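Local coordinates for protein flavodoxin (Aquifex aeolicus, PDB 2ARK) that probably serves as a low-potential electron donor to redox enzymes, using FMN as its redox cofactor, at residues A[7-12]-A[24-29]; A[55-60]-A[159-164]; A[89-94]-A[113-118]. All coordinates share one frame; numbering follows the deposited sequence.

Interaction 1. Residues A[7-12]-A[24-29]; sequences VLVIYD and LVAEGA
Val7 and Val9 face the helix segment 24-29 from a strand that runs almost exactly antiparallel to it, the two short axes making 175° and coming within 8.9 Å of each other. The backbones approach most closely where the CA atoms of Val9 and Ala26 are 6.2 Å apart; two residues back along the strand, Val7 stands across from Ala29. Val9 does most of the work. With CG1 anti to the backbone N (chi1 -176°), its other methyl, CG2, lies opposite the carbonyl carbon and is the branch presented to the helix. That methyl sits against the helix backbone itself, 3.9 Å from Ala26 CA, and also touches Ala26 CB. On the preceding helix residue, Val25 CG1 meets the same methyl at 4.1 Å, so one valine branch lies against two successive helix residues. Val7 uses the other branch: its CG1 reaches Ala29 CB at 4.0 Å, one methyl against another, almost a full turn further along the helix from Ala26.

Around this strand-helix pair, Val7 also touches Leu161 of helix 148-168, Val9 touches Ala22, and Ala29 leans on Val37 of strand 35-41. Further round the helix, Glu27 forms a salt bridge with Arg155.

Strand 5-11 and helix 17-30 open the first beta-alpha-beta unit of the flavodoxin fold; in relatives the loop joining them wraps the FMN phosphate. The touching groups are all carbon, buried, and spaced at ordinary van der Waals distances. Shape and exclusion of water therefore hold helix to strand here, and the small alanines let the backbone of the helix come close to the sheet.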
loop_
_atom_site.group_PDB
_atom_site.type_symbol
_atom_site.label_atom_id
_atom_site.label_comp_id
_atom_site.label_asym_id
_atom_site.label_seq_id
_atom_site.Cartn_x
_atom_site.Cartn_y
_atom_site.Cartn_z
ATOM N N VAL A 7 14.059 22.764 6.698
ATOM C CA VAL A 7 13.951 21.464 6.022
ATOM C C VAL A 7 14.994 20.441 6.524
ATOM O O VAL A 7 16.196 20.722 6.591
ATOM C CB VAL A 7 14.000 21.646 4.471
ATOM C CG1 VAL A 7 14.180 20.324 3.736
ATOM C CG2 VAL A 7 12.736 22.321 3.977
ATOM N N LEU A 8 14.524 19.257 6.889
ATOM C CA LEU A 8 15.391 18.142 7.307
ATOM C C LEU A 8 15.424 17.115 6.202
ATOM O O LEU A 8 14.378 16.589 5.786
ATOM C CB LEU A 8 14.850 17.470 8.573
ATOM C CG LEU A 8 15.742 16.762 9.604
ATOM C CD1 LEU A 8 15.002 15.565 10.179
ATOM C CD2 LEU A 8 17.206 16.352 9.179
ATOM N N VAL A 9 16.613 16.839 5.697
ATOM C CA VAL A 9 16.785 15.706 4.805
ATOM C C VAL A 9 17.494 14.643 5.626
ATOM O O VAL A 9 18.623 14.827 6.028
ATOM C CB VAL A 9 17.561 16.060 3.514
ATOM C CG1 VAL A 9 17.626 14.842 2.552
ATOM C CG2 VAL A 9 16.909 17.238 2.836
ATOM N N ILE A 10 16.802 13.543 5.897
ATOM C CA ILE A 10 17.373 12.486 6.726
ATOM C C ILE A 10 17.363 11.206 5.885
ATOM O O ILE A 10 16.380 10.943 5.220
ATOM C CB ILE A 10 16.585 12.373 8.079
ATOM C CG1 ILE A 10 17.236 11.399 9.022
ATOM C CG2 ILE A 10 15.069 12.019 7.883
ATOM C CD1 ILE A 10 16.212 10.929 10.122
ATOM N N TYR A 11 18.460 10.442 5.851
ATOM C CA TYR A 11 18.539 9.256 4.943
ATOM C C TYR A 11 19.289 8.095 5.603
ATOM O O TYR A 11 20.155 8.299 6.453
ATOM C CB TYR A 11 19.197 9.614 3.588
ATOM C CG TYR A 11 20.633 10.001 3.778
ATOM C CD1 TYR A 11 21.651 9.069 3.628
ATOM C CD2 TYR A 11 20.974 11.280 4.210
ATOM C CE1 TYR A 11 22.981 9.412 3.892
ATOM C CE2 TYR A 11 22.284 11.632 4.446
ATOM C CZ TYR A 11 23.280 10.700 4.282
ATOM O OH TYR A 11 24.576 11.054 4.547
ATOM N N ASP A 12 18.917 6.876 5.214
ATOM C CA ASP A 12 19.737 5.704 5.404
ATOM C C ASP A 12 20.306 5.334 4.036
ATOM O O ASP A 12 19.830 5.822 3.002
ATOM C CB ASP A 12 18.907 4.559 5.976
ATOM C CG ASP A 12 19.771 3.425 6.540
ATOM O OD1 ASP A 12 21.006 3.541 6.520
ATOM O OD2 ASP A 12 19.238 2.393 6.973
ATOM N N LEU A 24 21.123 15.722 -3.374
ATOM C CA LEU A 24 20.404 16.397 -4.446
ATOM C C LEU A 24 19.062 16.939 -3.987
ATOM O O LEU A 24 18.668 18.036 -4.400
ATOM C CB LEU A 24 20.218 15.464 -5.635
ATOM C CG LEU A 24 21.509 15.236 -6.442
ATOM C CD1 LEU A 24 21.429 13.947 -7.274
ATOM C CD2 LEU A 24 21.889 16.454 -7.293
ATOM N N VAL A 25 18.377 16.186 -3.122
ATOM C CA VAL A 25 17.153 16.678 -2.471
ATOM C C VAL A 25 17.456 17.968 -1.671
ATOM O O VAL A 25 16.731 18.969 -1.768
ATOM C CB VAL A 25 16.487 15.586 -1.557
ATOM C CG1 VAL A 25 15.291 16.162 -0.787
ATOM C CG2 VAL A 25 16.059 14.397 -2.370
ATOM N N ALA A 26 18.556 17.926 -0.924
ATOM C CA ALA A 26 18.968 19.000 -0.034
ATOM C C ALA A 26 19.345 20.243 -0.825
ATOM O O ALA A 26 19.010 21.367 -0.421
ATOM C CB ALA A 26 20.135 18.550 0.797
ATOM N N GLU A 27 20.067 20.032 -1.932
ATOM C CA GLU A 27 20.334 21.073 -2.904
ATOM C C GLU A 27 19.028 21.607 -3.513
ATOM O O GLU A 27 18.868 22.804 -3.677
ATOM C CB GLU A 27 21.256 20.543 -3.991
ATOM C CG GLU A 27 21.585 21.553 -5.066
ATOM C CD GLU A 27 22.110 20.914 -6.336
ATOM O OE1 GLU A 27 21.721 21.360 -7.440
ATOM O OE2 GLU A 27 22.906 19.960 -6.229
ATOM N N GLY A 28 18.098 20.712 -3.847
ATOM C CA GLY A 28 16.760 21.112 -4.289
ATOM C C GLY A 28 16.111 22.127 -3.345
ATOM O O GLY A 28 15.635 23.161 -3.804
ATOM N N ALA A 29 16.108 21.834 -2.034
ATOM C CA ALA A 29 15.475 22.690 -1.036
ATOM C C ALA A 29 16.218 24.001 -0.833
ATOM O O ALA A 29 15.601 25.054 -0.670
ATOM C CB ALA A 29 15.341 21.957 0.289
#

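Interaction 2. Residues A[55-60]-A[159-164]; sequences GLAVGS and RRLAEW
Leu161 belongs to the long helix 148-168, which packs on one face of the central parallel sheet of the flavodoxin fold, and it alone carries the contact with strand segment 55-60. Helix and strand run in nearly opposite directions, at 160°, with their axes 8.6 Å apart. CG of Leu161 is turned away from its own backbone N (chi1 -150°), and its two methyls lie one after the other along the near face of the strand. CD2 lies 3.6 Å from Gly55 CA, a close approach possible because glycine has no side chain to intervene. CD1 is set further along, over the Leu56-Ala57 peptide link, 3.8 Å from both Leu56 C and Ala57 N, and touches Ala57 CB as well.

Elsewhere on the same helix, Arg160 NE bonds Glu163 OE1 at 2.7 Å, nearly straight (171°) and in the guanidinium plane, while Arg159 NH1 adds a long, weak bond to OE2. Arg160 CD rests 3.4 Å above one face of the Trp164 ring, toward its rim, and that ring meets Phe123 edge-to-face; the guanidinium has a second acidic partner in Asp127.

Strand 55-61 lies between strands 5-11 and 90-97, and Leu161 reaches Cys92 on the latter. Helix 17-30 runs beside helix 148-168 on the same face, with Ala29 O packed on Ala162 CB.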
loop_
_atom_site.group_PDB
_atom_site.type_symbol
_atom_site.label_atom_id
_atom_site.label_comp_id
_atom_site.label_asym_id
_atom_site.label_seq_id
_atom_site.Cartn_x
_atom_site.Cartn_y
_atom_site.Cartn_z
ATOM N N GLY A 55 9.561 20.795 7.418
ATOM C CA GLY A 55 9.392 19.794 6.395
ATOM C C GLY A 55 10.529 18.796 6.455
ATOM O O GLY A 55 11.651 19.156 6.818
ATOM N N LEU A 56 10.204 17.538 6.133
ATOM C CA LEU A 56 11.150 16.412 6.128
ATOM C C LEU A 56 11.139 15.665 4.801
ATOM O O LEU A 56 10.066 15.367 4.273
ATOM C CB LEU A 56 10.787 15.376 7.202
ATOM C CG LEU A 56 10.887 15.764 8.665
ATOM C CD1 LEU A 56 9.597 16.533 9.080
ATOM C CD2 LEU A 56 11.081 14.503 9.474
ATOM N N ALA A 57 12.325 15.344 4.278
ATOM C CA ALA A 57 12.443 14.330 3.232
ATOM C C ALA A 57 13.145 13.135 3.853
ATOM O O ALA A 57 14.177 13.273 4.481
ATOM C CB ALA A 57 13.208 14.871 2.017
ATOM N N VAL A 58 12.547 11.964 3.734
ATOM C CA VAL A 58 13.095 10.789 4.388
ATOM C C VAL A 58 13.443 9.794 3.295
ATOM O O VAL A 58 12.583 9.420 2.526
ATOM C CB VAL A 58 12.057 10.180 5.391
ATOM C CG1 VAL A 58 12.585 8.861 5.996
ATOM C CG2 VAL A 58 11.630 11.204 6.474
ATOM N N GLY A 59 14.706 9.396 3.198
ATOM C CA GLY A 59 15.132 8.495 2.132
ATOM C C GLY A 59 15.675 7.201 2.653
ATOM O O GLY A 59 16.288 7.149 3.723
ATOM N N SER A 60 15.436 6.132 1.914
ATOM C CA SER A 60 15.950 4.852 2.311
ATOM C C SER A 60 16.259 4.058 1.069
ATOM O O SER A 60 15.568 4.221 0.055
ATOM C CB SER A 60 14.881 4.104 3.092
ATOM O OG SER A 60 15.286 2.773 3.442
ATOM N N ARG A 159 12.876 20.898 -3.649
ATOM C CA ARG A 159 12.259 22.132 -4.165
ATOM C C ARG A 159 10.790 22.248 -3.752
ATOM O O ARG A 159 10.376 23.270 -3.209
ATOM C CB ARG A 159 12.296 22.116 -5.698
ATOM C CG ARG A 159 12.517 23.418 -6.417
ATOM C CD ARG A 159 11.830 24.655 -5.861
ATOM N NE ARG A 159 12.830 25.699 -5.729
ATOM C CZ ARG A 159 12.927 26.827 -6.426
ATOM N NH1 ARG A 159 12.030 27.206 -7.317
ATOM N NH2 ARG A 159 13.943 27.608 -6.172
ATOM N N ARG A 160 10.008 21.214 -4.063
ATOM C CA ARG A 160 8.594 21.206 -3.733
ATOM C C ARG A 160 8.377 21.162 -2.220
ATOM O O ARG A 160 7.470 21.808 -1.702
ATOM C CB ARG A 160 7.858 20.081 -4.471
ATOM C CG ARG A 160 6.313 20.187 -4.464
ATOM C CD ARG A 160 5.714 21.477 -5.063
ATOM N NE ARG A 160 6.448 21.991 -6.226
ATOM C CZ ARG A 160 6.419 21.460 -7.459
ATOM N NH1 ARG A 160 5.682 20.384 -7.727
ATOM N NH2 ARG A 160 7.139 22.017 -8.427
ATOM N N LEU A 161 9.222 20.413 -1.511
ATOM C CA LEU A 161 9.197 20.404 -0.048
ATOM C C LEU A 161 9.371 21.812 0.497
ATOM O O LEU A 161 8.589 22.247 1.346
ATOM C CB LEU A 161 10.307 19.520 0.494
ATOM C CG LEU A 161 10.162 18.786 1.830
ATOM C CD1 LEU A 161 11.532 18.587 2.417
ATOM C CD2 LEU A 161 9.180 19.404 2.855
ATOM N N ALA A 162 10.370 22.526 -0.014
ATOM C CA ALA A 162 10.699 23.865 0.471
ATOM C C ALA A 162 9.582 24.842 0.125
ATOM O O ALA A 162 9.248 25.729 0.916
ATOM C CB ALA A 162 12.012 24.330 -0.115
ATOM N N GLU A 163 9.012 24.661 -1.060
ATOM C CA GLU A 163 7.866 25.428 -1.527
ATOM C C GLU A 163 6.608 25.195 -0.689
ATOM O O GLU A 163 5.913 26.139 -0.379
ATOM C CB GLU A 163 7.614 25.117 -2.990
ATOM C CG GLU A 163 8.657 25.747 -3.924
ATOM C CD GLU A 163 8.568 25.228 -5.380
ATOM O OE1 GLU A 163 7.994 24.124 -5.588
ATOM O OE2 GLU A 163 9.093 25.915 -6.299
ATOM N N TRP A 164 6.322 23.949 -0.298
ATOM C CA TRP A 164 5.151 23.693 0.556
ATOM C C TRP A 164 5.372 24.281 1.960
ATOM O O TRP A 164 4.451 24.840 2.567
ATOM C CB TRP A 164 4.826 22.196 0.672
ATOM C CG TRP A 164 4.286 21.504 -0.566
ATOM C CD1 TRP A 164 4.454 20.206 -0.869
ATOM C CD2 TRP A 164 3.491 22.064 -1.634
ATOM N NE1 TRP A 164 3.830 19.896 -2.054
ATOM C CE2 TRP A 164 3.223 21.010 -2.547
ATOM C CE3 TRP A 164 2.990 23.346 -1.916
ATOM C CZ2 TRP A 164 2.487 21.186 -3.724
ATOM C CZ3 TRP A 164 2.242 23.532 -3.091
ATOM C CH2 TRP A 164 2.000 22.442 -3.979
#

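Interaction 3. Residues A[89-94]-A[113-118]; sequences KIACAF and TMLMNF
Leu115 O accepts the backbone N-H of Phe118 at 3.1 Å, a bond between residues three apart that tightens the chain as helix 104-117 gives way to the loop. The Leu115 side chain points from this turn to the strand, where it meets Ala91 and Cys92. Its CG lies opposite its own carbonyl carbon (chi1 -64°), and the isopropyl end opens around the Ala91 methyl: Ala91 CB is 3.7 Å from Leu115 CD1 and 3.9 Å from Leu115 CD2, so both prongs of the fork touch it. CD1 also reaches the strand backbone, 3.7 Å from Cys92 O, although the Cys92 side chain points to the other face of the sheet. The contact is apolar apart from that van der Waals touch on the carbonyl oxygen; the nearest CA atoms, those of Ala91 and Leu115, are 7.0 Å apart.

Phe75, Phe120 and Val122 also touch Leu115, enclosing it in apolar groups. On either side of Leu115 in the chain, Thr113 O and Asn117 ND2 are both hydrogen-bonded to Tyr137 OH of the second subunit, while Met64 of the third subunit packs on Met114, Asn117 and Phe118.

The Leu115-Ala91 contact joins helix to sheet within the beta-alpha-beta crossover of strand 90-97, helix 104-117 and strand 121-128, a repeating element of the doubly wound flavodoxin fold.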
loop_
_atom_site.group_PDB
_atom_site.type_symbol
_atom_site.label_atom_id
_atom_site.label_comp_id
_atom_site.label_asym_id
_atom_site.label_seq_id
_atom_site.Cartn_x
_atom_site.Cartn_y
_atom_site.Cartn_z
ATOM N N LYS A 89 3.672 18.447 10.669
ATOM C CA LYS A 89 4.902 18.625 9.911
ATOM C C LYS A 89 4.598 18.146 8.519
ATOM O O LYS A 89 3.672 17.353 8.338
ATOM C CB LYS A 89 6.091 17.872 10.520
ATOM C CG LYS A 89 6.714 18.627 11.661
ATOM C CD LYS A 89 7.789 17.839 12.370
ATOM C CE LYS A 89 7.916 18.357 13.796
ATOM N NZ LYS A 89 8.252 19.800 13.823
ATOM N N ILE A 90 5.349 18.659 7.545
ATOM C CA ILE A 90 5.185 18.322 6.141
ATOM C C ILE A 90 6.345 17.416 5.759
ATOM O O ILE A 90 7.495 17.715 6.102
ATOM C CB ILE A 90 5.153 19.603 5.264
ATOM C CG1 ILE A 90 3.933 20.455 5.645
ATOM C CG2 ILE A 90 5.122 19.254 3.785
ATOM C CD1 ILE A 90 3.936 21.852 5.112
ATOM N N ALA A 91 6.043 16.294 5.090
ATOM C CA ALA A 91 7.053 15.279 4.762
ATOM C C ALA A 91 6.816 14.617 3.413
ATOM O O ALA A 91 5.700 14.609 2.907
ATOM C CB ALA A 91 7.128 14.216 5.851
ATOM N N CYS A 92 7.902 14.097 2.834
ATOM C CA CYS A 92 7.910 13.268 1.614
ATOM C C CYS A 92 9.016 12.205 1.755
ATOM O O CYS A 92 9.680 12.154 2.795
ATOM C CB CYS A 92 8.157 14.141 0.397
ATOM S SG CYS A 92 9.697 15.117 0.514
ATOM N N ALA A 93 9.214 11.399 0.704
ATOM C CA ALA A 93 9.987 10.157 0.746
ATOM C C ALA A 93 10.873 10.081 -0.474
ATOM O O ALA A 93 10.548 10.678 -1.502
ATOM C CB ALA A 93 9.016 8.909 0.780
ATOM N N PHE A 94 11.976 9.345 -0.395
ATOM C CA PHE A 94 12.738 8.992 -1.620
ATOM C C PHE A 94 13.486 7.675 -1.457
ATOM O O PHE A 94 13.727 7.233 -0.317
ATOM C CB PHE A 94 13.650 10.120 -2.090
ATOM C CG PHE A 94 14.671 10.579 -1.055
ATOM C CD1 PHE A 94 14.318 11.517 -0.063
ATOM C CD2 PHE A 94 16.011 10.136 -1.126
ATOM C CE1 PHE A 94 15.264 11.961 0.869
ATOM C CE2 PHE A 94 16.975 10.588 -0.198
ATOM C CZ PHE A 94 16.599 11.487 0.811
ATOM N N THR A 113 3.700 5.985 4.869
ATOM C CA THR A 113 2.770 5.461 5.844
ATOM C C THR A 113 3.274 5.615 7.256
ATOM O O THR A 113 2.510 5.843 8.183
ATOM C CB THR A 113 2.199 4.037 5.475
ATOM O OG1 THR A 113 2.394 3.097 6.548
ATOM C CG2 THR A 113 2.792 3.535 4.236
HETATM N N MSE A 114 4.577 5.537 7.397
HETATM C CA MSE A 114 5.240 5.757 8.649
HETATM C C MSE A 114 5.111 7.238 9.049
HETATM O O MSE A 114 4.779 7.558 10.189
HETATM C CB MSE A 114 6.690 5.349 8.452
HETATM C CG MSE A 114 7.471 5.159 9.680
HETATM SE SE MSE A 114 9.347 4.689 9.253
HETATM C CE MSE A 114 9.949 6.266 8.029
ATOM N N LEU A 115 5.346 8.125 8.094
ATOM C CA LEU A 115 5.221 9.544 8.304
ATOM C C LEU A 115 3.795 9.940 8.629
ATOM O O LEU A 115 3.575 10.785 9.509
ATOM C CB LEU A 115 5.728 10.337 7.087
ATOM C CG LEU A 115 7.219 10.167 6.793
ATOM C CD1 LEU A 115 7.517 10.540 5.338
ATOM C CD2 LEU A 115 8.117 10.936 7.737
HETATM N N MSE A 116 2.821 9.338 7.943
HETATM C CA MSE A 116 1.428 9.657 8.214
HETATM C C MSE A 116 1.030 9.277 9.602
HETATM O O MSE A 116 0.179 9.928 10.224
HETATM C CB MSE A 116 0.495 9.008 7.218
HETATM C CG MSE A 116 0.461 9.787 5.948
HETATM SE SE MSE A 116 -0.886 9.106 4.688
HETATM C CE MSE A 116 0.022 7.307 4.191
ATOM N N ASN A 117 1.664 8.230 10.101
ATOM C CA ASN A 117 1.321 7.728 11.409
ATOM C C ASN A 117 1.611 8.772 12.480
ATOM O O ASN A 117 0.933 8.815 13.496
ATOM C CB ASN A 117 2.081 6.435 11.676
ATOM C CG ASN A 117 1.447 5.604 12.738
ATOM O OD1 ASN A 117 1.707 5.799 13.925
ATOM N ND2 ASN A 117 0.626 4.634 12.323
ATOM N N PHE A 118 2.592 9.634 12.227
ATOM C CA PHE A 118 2.930 10.708 13.152
ATOM C C PHE A 118 2.072 11.956 12.952
ATOM O O PHE A 118 2.359 12.998 13.541
ATOM C CB PHE A 118 4.410 11.083 13.022
ATOM C CG PHE A 118 5.342 10.194 13.804
ATOM C CD1 PHE A 118 5.823 9.004 13.253
ATOM C CD2 PHE A 118 5.750 10.559 15.086
ATOM C CE1 PHE A 118 6.702 8.182 13.962
ATOM C CE2 PHE A 118 6.623 9.749 15.824
ATOM C CZ PHE A 118 7.110 8.551 15.243
#

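The three contacts bind helices to one parallel sheet and lie on both of its faces. Interactions 1 and 2 share one face, their centres 7 Å apart; interaction 3 lies on the other, about 10 Å from interaction 2 and 14 Å from interaction 1. Strands 5-11, 55-61 and 90-97 are successive neighbours, joined by probable backbone hydrogen bonds such as Leu8 O to Ala57 N and Leu56 O to Cys92 N. Interaction 1 closes first along the chain, whereas interaction 2 spans a long stretch that contains interaction 3. Phe94, on the strand of interaction 3, packs on Val9 and Val25, adding to the core around interaction 1; helix 104-117 opposite completes a three-layer alpha-beta-alpha sandwich.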